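Local coordinates for tudor domain-containing protein 1 (Mus musculus, PDB 4B9W) that serves as a germline scaffold whose tudor domains bind arginine-methylated Piwi proteins, supporting the piRNA pathway that represses transposable elements during spermatogenesis, at residues Phe64-Gly69 against Ala85-Ile90; Leu91-Val96 against Val106-Thr111. One frame throughout, in Å; residues are numbered along the deposited sequence.

Interaction 1 (Phe64-Gly69 against Ala85-Ile90); sequences FKAEIG and ALVKEI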
ATOM      1  N   PHE A  64     -24.436   4.892   1.550  1.00 38.75           N
ATOM      2  CA  PHE A  64     -23.137   5.013   2.209  1.00 32.85           C
ATOM      3  C   PHE A  64     -22.295   6.112   1.556  1.00 30.38           C
ATOM      4  O   PHE A  64     -22.165   6.145   0.340  1.00 30.52           O
ATOM      5  CB  PHE A  64     -22.380   3.685   2.167  1.00 29.98           C
ATOM      6  CG  PHE A  64     -20.987   3.771   2.728  1.00 27.12           C
ATOM      7  CD1 PHE A  64     -20.787   4.009   4.069  1.00 25.54           C
ATOM      8  CD2 PHE A  64     -19.883   3.660   1.907  1.00 25.86           C
ATOM      9  CE1 PHE A  64     -19.512   4.112   4.589  1.00 25.34           C
ATOM     10  CE2 PHE A  64     -18.605   3.752   2.420  1.00 25.26           C
ATOM     11  CZ  PHE A  64     -18.418   3.982   3.763  1.00 25.26           C
ATOM     12  N   LYS A  65     -21.736   6.998   2.372  1.00 28.02           N
ATOM     13  CA  LYS A  65     -20.852   8.060   1.901  1.00 27.93           C
ATOM     14  C   LYS A  65     -19.383   7.687   2.200  1.00 25.94           C
ATOM     15  O   LYS A  65     -18.955   7.697   3.350  1.00 23.75           O
ATOM     16  CB  LYS A  65     -21.211   9.388   2.565  1.00 29.21           C
ATOM     17  CG  LYS A  65     -22.358  10.148   1.902  1.00 31.99           C
ATOM     18  CD  LYS A  65     -22.775  11.356   2.738  1.00 33.20           C
ATOM     19  CE  LYS A  65     -23.663  12.313   1.947  1.00 35.23           C
ATOM     20  NZ  LYS A  65     -24.841  11.623   1.333  1.00 36.00           N
ATOM     21  N   ALA A  66     -18.630   7.360   1.151  1.00 24.21           N
ATOM     22  CA  ALA A  66     -17.236   6.915   1.298  1.00 22.87           C
ATOM     23  C   ALA A  66     -16.315   8.065   1.711  1.00 20.98           C
ATOM     24  O   ALA A  66     -16.314   9.122   1.106  1.00 21.27           O
ATOM     25  CB  ALA A  66     -16.739   6.262   0.013  1.00 22.64           C
ATOM     26  N   GLU A  67     -15.575   7.848   2.787  1.00 19.24           N
ATOM     27  CA  GLU A  67     -14.540   8.749   3.227  1.00 17.81           C
ATOM     28  C   GLU A  67     -13.383   7.859   3.671  1.00 16.98           C
ATOM     29  O   GLU A  67     -13.610   6.743   4.170  1.00 16.25           O
ATOM     30  CB  GLU A  67     -15.036   9.632   4.369  1.00 17.96           C
ATOM     31  CG  GLU A  67     -13.986  10.599   4.895  1.00 19.04           C
ATOM     32  CD  GLU A  67     -13.400  11.529   3.834  1.00 19.16           C
ATOM     33  OE1 GLU A  67     -14.082  12.529   3.492  1.00 20.50           O
ATOM     34  OE2 GLU A  67     -12.268  11.268   3.358  1.00 16.59           O
ATOM     35  N   ILE A  68     -12.161   8.341   3.471  1.00 14.92           N
ATOM     36  CA  ILE A  68     -10.973   7.551   3.736  1.00 14.62           C
ATOM     37  C   ILE A  68     -10.857   7.164   5.205  1.00 14.10           C
ATOM     38  O   ILE A  68     -10.968   8.010   6.107  1.00 13.58           O
ATOM     39  CB  ILE A  68      -9.692   8.275   3.303  1.00 14.75           C
ATOM     40  CG1 ILE A  68      -9.731   8.558   1.798  1.00 14.95           C
ATOM     41  CG2 ILE A  68      -8.462   7.433   3.631  1.00 14.71           C
ATOM     42  CD1 ILE A  68      -9.742   7.314   0.943  1.00 14.94           C
ATOM     43  N   GLY A  69     -10.649   5.872   5.428  1.00 13.47           N
ATOM     44  CA  GLY A  69     -10.577   5.323   6.760  1.00 13.67           C
ATOM     45  C   GLY A  69     -11.935   5.121   7.426  1.00 13.97           C
ATOM     46  O   GLY A  69     -11.963   4.776   8.592  1.00 14.02           O
ATOM     47  N   ALA A  85     -15.316  -3.704   6.706  1.00 10.31           N
ATOM     48  CA  ALA A  85     -14.264  -3.109   5.914  1.00 10.02           C
ATOM     49  C   ALA A  85     -14.032  -1.641   6.304  1.00 10.34           C
ATOM     50  O   ALA A  85     -14.871  -1.016   6.955  1.00  9.49           O
ATOM     51  CB  ALA A  85     -14.625  -3.224   4.447  1.00  9.90           C
ATOM     52  N   LEU A  86     -12.845  -1.134   5.937  1.00 10.92           N
ATOM     53  CA  LEU A  86     -12.493   0.267   5.987  1.00 11.37           C
ATOM     54  C   LEU A  86     -12.182   0.749   4.570  1.00 11.88           C
ATOM     55  O   LEU A  86     -11.505   0.055   3.786  1.00 11.59           O
ATOM     56  CB  LEU A  86     -11.253   0.501   6.878  1.00 11.84           C
ATOM     57  CG  LEU A  86     -11.364   0.420   8.396  1.00 11.68           C
ATOM     58  CD1 LEU A  86      -9.958   0.362   9.017  1.00 11.72           C
ATOM     59  CD2 LEU A  86     -12.172   1.585   8.982  1.00 11.78           C
ATOM     60  N   VAL A  87     -12.658   1.951   4.246  1.00 12.13           N
ATOM     61  CA  VAL A  87     -12.323   2.589   2.983  1.00 12.36           C
ATOM     62  C   VAL A  87     -10.815   2.906   2.954  1.00 13.11           C
ATOM     63  O   VAL A  87     -10.292   3.644   3.802  1.00 13.29           O
ATOM     64  CB  VAL A  87     -13.182   3.852   2.767  1.00 12.21           C
ATOM     65  CG1 VAL A  87     -12.749   4.621   1.524  1.00 12.40           C
ATOM     66  CG2 VAL A  87     -14.655   3.468   2.682  1.00 11.62           C
ATOM     67  N   LYS A  88     -10.116   2.340   1.979  1.00 13.89           N
ATOM     68  CA  LYS A  88      -8.688   2.546   1.844  1.00 14.64           C
ATOM     69  C   LYS A  88      -8.388   3.552   0.726  1.00 14.12           C
ATOM     70  O   LYS A  88      -7.571   4.457   0.909  1.00 13.48           O
ATOM     71  CB  LYS A  88      -7.982   1.211   1.601  1.00 16.21           C
ATOM     72  CG  LYS A  88      -6.465   1.313   1.698  1.00 18.11           C
ATOM     73  CD  LYS A  88      -5.861   0.095   2.369  1.00 20.21           C
ATOM     74  CE  LYS A  88      -4.735   0.455   3.329  1.00 22.11           C
ATOM     75  NZ  LYS A  88      -3.409   0.201   2.710  1.00 23.75           N
ATOM     76  N   GLU A  89      -9.072   3.414  -0.407  1.00 13.56           N
ATOM     77  CA  GLU A  89      -8.879   4.325  -1.535  1.00 13.61           C
ATOM     78  C   GLU A  89     -10.174   4.672  -2.259  1.00 12.73           C
ATOM     79  O   GLU A  89     -11.078   3.847  -2.331  1.00 11.98           O
ATOM     80  CB  GLU A  89      -7.917   3.704  -2.548  1.00 14.31           C
ATOM     81  CG  GLU A  89      -6.697   3.041  -1.929  1.00 15.22           C
ATOM     82  CD  GLU A  89      -5.632   2.736  -2.942  1.00 16.15           C
ATOM     83  OE1 GLU A  89      -5.831   3.023  -4.132  1.00 17.21           O
ATOM     84  OE2 GLU A  89      -4.578   2.234  -2.546  1.00 18.94           O
ATOM     85  N   ILE A  90     -10.243   5.891  -2.799  1.00 12.19           N
ATOM     86  CA  ILE A  90     -11.311   6.287  -3.731  1.00 11.90           C
ATOM     87  C   ILE A  90     -10.685   6.621  -5.082  1.00 11.76           C
ATOM     88  O   ILE A  90      -9.816   7.517  -5.203  1.00 10.84           O
ATOM     89  CB  ILE A  90     -12.140   7.485  -3.228  1.00 11.97           C
ATOM     90  CG1 ILE A  90     -12.734   7.172  -1.852  1.00 12.34           C
ATOM     91  CG2 ILE A  90     -13.281   7.811  -4.188  1.00 11.85           C
ATOM     92  CD1 ILE A  90     -13.357   8.365  -1.169  1.00 12.68           C
TER
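In the SH3-like barrel of the third extended tudor domain of TDRD1, V87 of strand 81-90 packs into the loop F64-G69, which leads into strand 71-76. V87 has the most buried surface of the residues here; it meets E67 O, F64 and I68, and A66 more distantly. The carbonyl oxygen of E67 lies 3.2 Å from V87 CB, a close van der Waals contact at the branch point. V87 CG2 meets the F64 ring at its edge, near the ring plane, with CZ 3.9 Å away, and V87 CG1 turns to I68. The one hydrogen bond between the segments is from G69 N to V87 O, at 2.8 Å with an N-H...O angle of 156°. G69 takes a positive phi of 78°, a backbone conformation most accessible to a residue without a side chain, just before R70, whose backbone also bonds to V87. Beyond the bond, G69 O presses on L86 CD2 at 3.2 Å.

I68 reaches further along the strand. Its chi2 of -64° puts CD1 3.6 Å from K88 O and 4.1 Å from I90 CG1, beside a classic beta bulge in which K88 and E89 both face K97. I90 in turn sends CD1 to within 3.8 Å of A66 O. The loop is braced from within, since I68 N donates to E67 OE2 at 2.9 Å; the same oxygen takes a bond from K145 N of the second subunit, where A66 O also binds K145 NZ. The bound peptide lies against the same region: its basic side chain pairs with E89 OE2, and it hydrogen-bonds to the I90 backbone. A loop packed over a bulged strand in this way belongs to the peptide-binding barrel of a tudor domain.

Interaction 2 (Leu91-Val96 against Val106-Thr111); sequences LPSGNV and VEEVTT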
ATOM      1  N   LEU A  91     -11.153   5.902  -6.096  1.00 11.88           N
ATOM      2  CA  LEU A  91     -10.535   5.933  -7.413  1.00 12.28           C
ATOM      3  C   LEU A  91     -11.332   6.859  -8.339  1.00 12.10           C
ATOM      4  O   LEU A  91     -12.532   7.060  -8.124  1.00 11.60           O
ATOM      5  CB  LEU A  91     -10.463   4.522  -8.003  1.00 12.37           C
ATOM      6  CG  LEU A  91      -9.732   3.459  -7.190  1.00 12.49           C
ATOM      7  CD1 LEU A  91     -10.003   2.064  -7.759  1.00 12.49           C
ATOM      8  CD2 LEU A  91      -8.240   3.734  -7.199  1.00 13.14           C
ATOM      9  N   PRO A  92     -10.661   7.412  -9.370  1.00 12.34           N
ATOM     10  CA  PRO A  92     -11.279   8.303 -10.364  1.00 12.50           C
ATOM     11  C   PRO A  92     -12.540   7.743 -10.981  1.00 12.32           C
ATOM     12  O   PRO A  92     -13.507   8.471 -11.107  1.00 13.34           O
ATOM     13  CB  PRO A  92     -10.189   8.456 -11.409  1.00 12.51           C
ATOM     14  CG  PRO A  92      -8.935   8.356 -10.611  1.00 12.45           C
ATOM     15  CD  PRO A  92      -9.194   7.366  -9.537  1.00 12.40           C
ATOM     16  N   SER A  93     -12.550   6.455 -11.317  1.00 12.16           N
ATOM     17  CA  SER A  93     -13.749   5.799 -11.833  1.00 12.07           C
ATOM     18  C   SER A  93     -14.964   5.975 -10.966  1.00 11.92           C
ATOM     19  O   SER A  93     -16.089   5.811 -11.447  1.00 12.29           O
ATOM     20  CB  SER A  93     -13.498   4.298 -12.006  1.00 12.22           C
ATOM     21  OG  SER A  93     -13.064   3.729 -10.792  1.00 12.35           O
ATOM     22  N   GLY A  94     -14.754   6.257  -9.680  1.00 12.06           N
ATOM     23  CA  GLY A  94     -15.854   6.259  -8.694  1.00 11.68           C
ATOM     24  C   GLY A  94     -15.851   5.007  -7.837  1.00 11.34           C
ATOM     25  O   GLY A  94     -16.567   4.921  -6.844  1.00 11.00           O
ATOM     26  N   ASN A  95     -15.057   4.018  -8.212  1.00 11.37           N
ATOM     27  CA  ASN A  95     -14.915   2.820  -7.369  1.00 11.46           C
ATOM     28  C   ASN A  95     -14.081   3.098  -6.145  1.00 11.08           C
ATOM     29  O   ASN A  95     -13.363   4.095  -6.085  1.00 11.18           O
ATOM     30  CB  ASN A  95     -14.301   1.672  -8.163  1.00 11.92           C
ATOM     31  CG  ASN A  95     -15.256   1.123  -9.178  1.00 12.06           C
ATOM     32  OD1 ASN A  95     -16.355   1.641  -9.330  1.00 12.80           O
ATOM     33  ND2 ASN A  95     -14.841   0.084  -9.885  1.00 12.31           N
ATOM     34  N   VAL A  96     -14.185   2.203  -5.174  1.00 10.74           N
ATOM     35  CA  VAL A  96     -13.581   2.384  -3.859  1.00 10.59           C
ATOM     36  C   VAL A  96     -12.800   1.094  -3.525  1.00 10.77           C
ATOM     37  O   VAL A  96     -13.324  -0.016  -3.715  1.00 10.85           O
ATOM     38  CB  VAL A  96     -14.683   2.649  -2.785  1.00 10.73           C
ATOM     39  CG1 VAL A  96     -14.082   2.801  -1.402  1.00 10.50           C
ATOM     40  CG2 VAL A  96     -15.516   3.892  -3.112  1.00 10.53           C
ATOM     41  N   VAL A 106      -7.452  -6.541   0.485  1.00 12.98           N
ATOM     42  CA  VAL A 106      -7.970  -5.290  -0.051  1.00 13.39           C
ATOM     43  C   VAL A 106      -8.585  -5.595  -1.408  1.00 13.77           C
ATOM     44  O   VAL A 106      -7.938  -6.222  -2.229  1.00 15.10           O
ATOM     45  CB  VAL A 106      -6.839  -4.241  -0.220  1.00 13.39           C
ATOM     46  CG1 VAL A 106      -7.306  -3.040  -1.057  1.00 12.93           C
ATOM     47  CG2 VAL A 106      -6.325  -3.794   1.144  1.00 13.13           C
ATOM     48  N   GLU A 107      -9.818  -5.157  -1.646  1.00 13.55           N
ATOM     49  CA  GLU A 107     -10.477  -5.334  -2.951  1.00 13.32           C
ATOM     50  C   GLU A 107     -11.070  -4.005  -3.493  1.00 12.96           C
ATOM     51  O   GLU A 107     -11.525  -3.157  -2.734  1.00 11.86           O
ATOM     52  CB  GLU A 107     -11.616  -6.368  -2.854  1.00 14.14           C
ATOM     53  CG  GLU A 107     -11.263  -7.723  -2.236  1.00 14.81           C
ATOM     54  CD  GLU A 107     -10.180  -8.483  -2.987  1.00 16.08           C
ATOM     55  OE1 GLU A 107     -10.144  -8.364  -4.233  1.00 16.71           O
ATOM     56  OE2 GLU A 107      -9.380  -9.216  -2.328  1.00 16.92           O
ATOM     57  N   GLU A 108     -11.096  -3.858  -4.809  1.00 12.90           N
ATOM     58  CA  GLU A 108     -11.807  -2.760  -5.460  1.00 12.99           C
ATOM     59  C   GLU A 108     -13.280  -3.115  -5.658  1.00 12.94           C
ATOM     60  O   GLU A 108     -13.592  -4.125  -6.304  1.00 12.12           O
ATOM     61  CB  GLU A 108     -11.192  -2.470  -6.812  1.00 13.53           C
ATOM     62  CG  GLU A 108     -11.886  -1.321  -7.537  1.00 13.85           C
ATOM     63  CD  GLU A 108     -11.169  -0.915  -8.801  1.00 14.33           C
ATOM     64  OE1 GLU A 108      -9.965  -1.194  -8.902  1.00 15.30           O
ATOM     65  OE2 GLU A 108     -11.811  -0.306  -9.687  1.00 15.28           O
ATOM     66  N   VAL A 109     -14.175  -2.291  -5.100  1.00 12.84           N
ATOM     67  CA  VAL A 109     -15.614  -2.487  -5.235  1.00 13.02           C
ATOM     68  C   VAL A 109     -16.307  -1.250  -5.828  1.00 14.09           C
ATOM     69  O   VAL A 109     -15.710  -0.161  -5.949  1.00 13.53           O
ATOM     70  CB  VAL A 109     -16.264  -2.901  -3.895  1.00 13.07           C
ATOM     71  CG1 VAL A 109     -15.642  -4.194  -3.376  1.00 12.93           C
ATOM     72  CG2 VAL A 109     -16.151  -1.809  -2.835  1.00 12.91           C
ATOM     73  N   THR A 110     -17.541  -1.459  -6.276  1.00 14.72           N
ATOM     74  CA  THR A 110     -18.406  -0.392  -6.728  1.00 15.29           C
ATOM     75  C   THR A 110     -19.269   0.094  -5.558  1.00 16.37           C
ATOM     76  O   THR A 110     -19.311  -0.538  -4.471  1.00 15.62           O
ATOM     77  CB  THR A 110     -19.364  -0.894  -7.834  1.00 15.69           C
ATOM     78  OG1 THR A 110     -20.215  -1.916  -7.297  1.00 16.03           O
ATOM     79  CG2 THR A 110     -18.592  -1.435  -9.042  1.00 15.29           C
ATOM     80  N   THR A 111     -20.001   1.179  -5.799  1.00 17.09           N
ATOM     81  CA  THR A 111     -20.854   1.786  -4.774  1.00 17.94           C
ATOM     82  C   THR A 111     -22.042   0.919  -4.348  1.00 17.99           C
ATOM     83  O   THR A 111     -22.505   1.027  -3.211  1.00 18.59           O
ATOM     84  CB  THR A 111     -21.359   3.169  -5.208  1.00 19.02           C
ATOM     85  OG1 THR A 111     -21.806   3.124  -6.573  1.00 21.34           O
ATOM     86  CG2 THR A 111     -20.245   4.175  -5.083  1.00 19.86           C
TER
HETATM   87  O   HOH W   1     -18.763   2.605  -8.436  1.00 21.83           O
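E108, V96 and N95 have the most surface buried where the L91-V96 turn meets strand 106-109. The side chain of E108 runs out extended, with CG anti to the backbone N (chi1 -179°), and its carboxylate reaches the turn. There OE2 accepts from N95 ND2 at 3.1 Å through the anti lone pair, with an N-H...O angle of 156°. The oxygen lies close to the amide plane of N95, while the amide and carboxylate planes are turned 70° apart. L91 CD1 lies against the carboxylate, 3.4 Å from E108 CD, and near OE1 as well. The N-H binds the acid group, while the methyl only packs against it.

N95 uses its other amide atom as well. A water donates to N95 OD1 at 2.7 Å and accepts from T111 N, bridging the turn to the end of the other segment, and N95 CB lies 3.2 Å from V109 O. On the turn side, N95 N donates to S93 OG at 3.3 Å, forming an ST turn that overlaps the end of the type I turn L91-G94.

V96 carries the backbone pairing. It forms an antiparallel hydrogen-bonded pair with V109: V96 N donates to V109 O at 2.9 Å, and V109 N to V96 O at 2.8 Å, both nearly straight. V96 and V109 point to the same face of the sheet, where L114 touches both and V87 touches V96. The V96-V109 pair sits where the 96-100/106-109 pairing begins, with the N95-E108 bond beside it, entered through a tight turn from strand 81-90 in the SH3-like tudor barrel.

Overall arrangement
Interactions 1 and 2 follow one another along the chain and lie on the same side of its centre, with their own centres about 9 Å apart. Strand 81-90 supplies the second half of interaction 1, and the turn that follows it opens interaction 2. Both reach the five-stranded antiparallel sheet ordered 106-109, 96-100, 81-90, 71-76, 114-116: the 64-69 loop packs on its middle strand, and the 106-111 segment carries its outermost strand 106-109. V96 joins the two, its CG1 lying 3.7 Å from V87 CG1 and its CG2 4.1 Å from A66 CB. Together they assemble part of the tudor barrel, and residues of both touch the bound peptide.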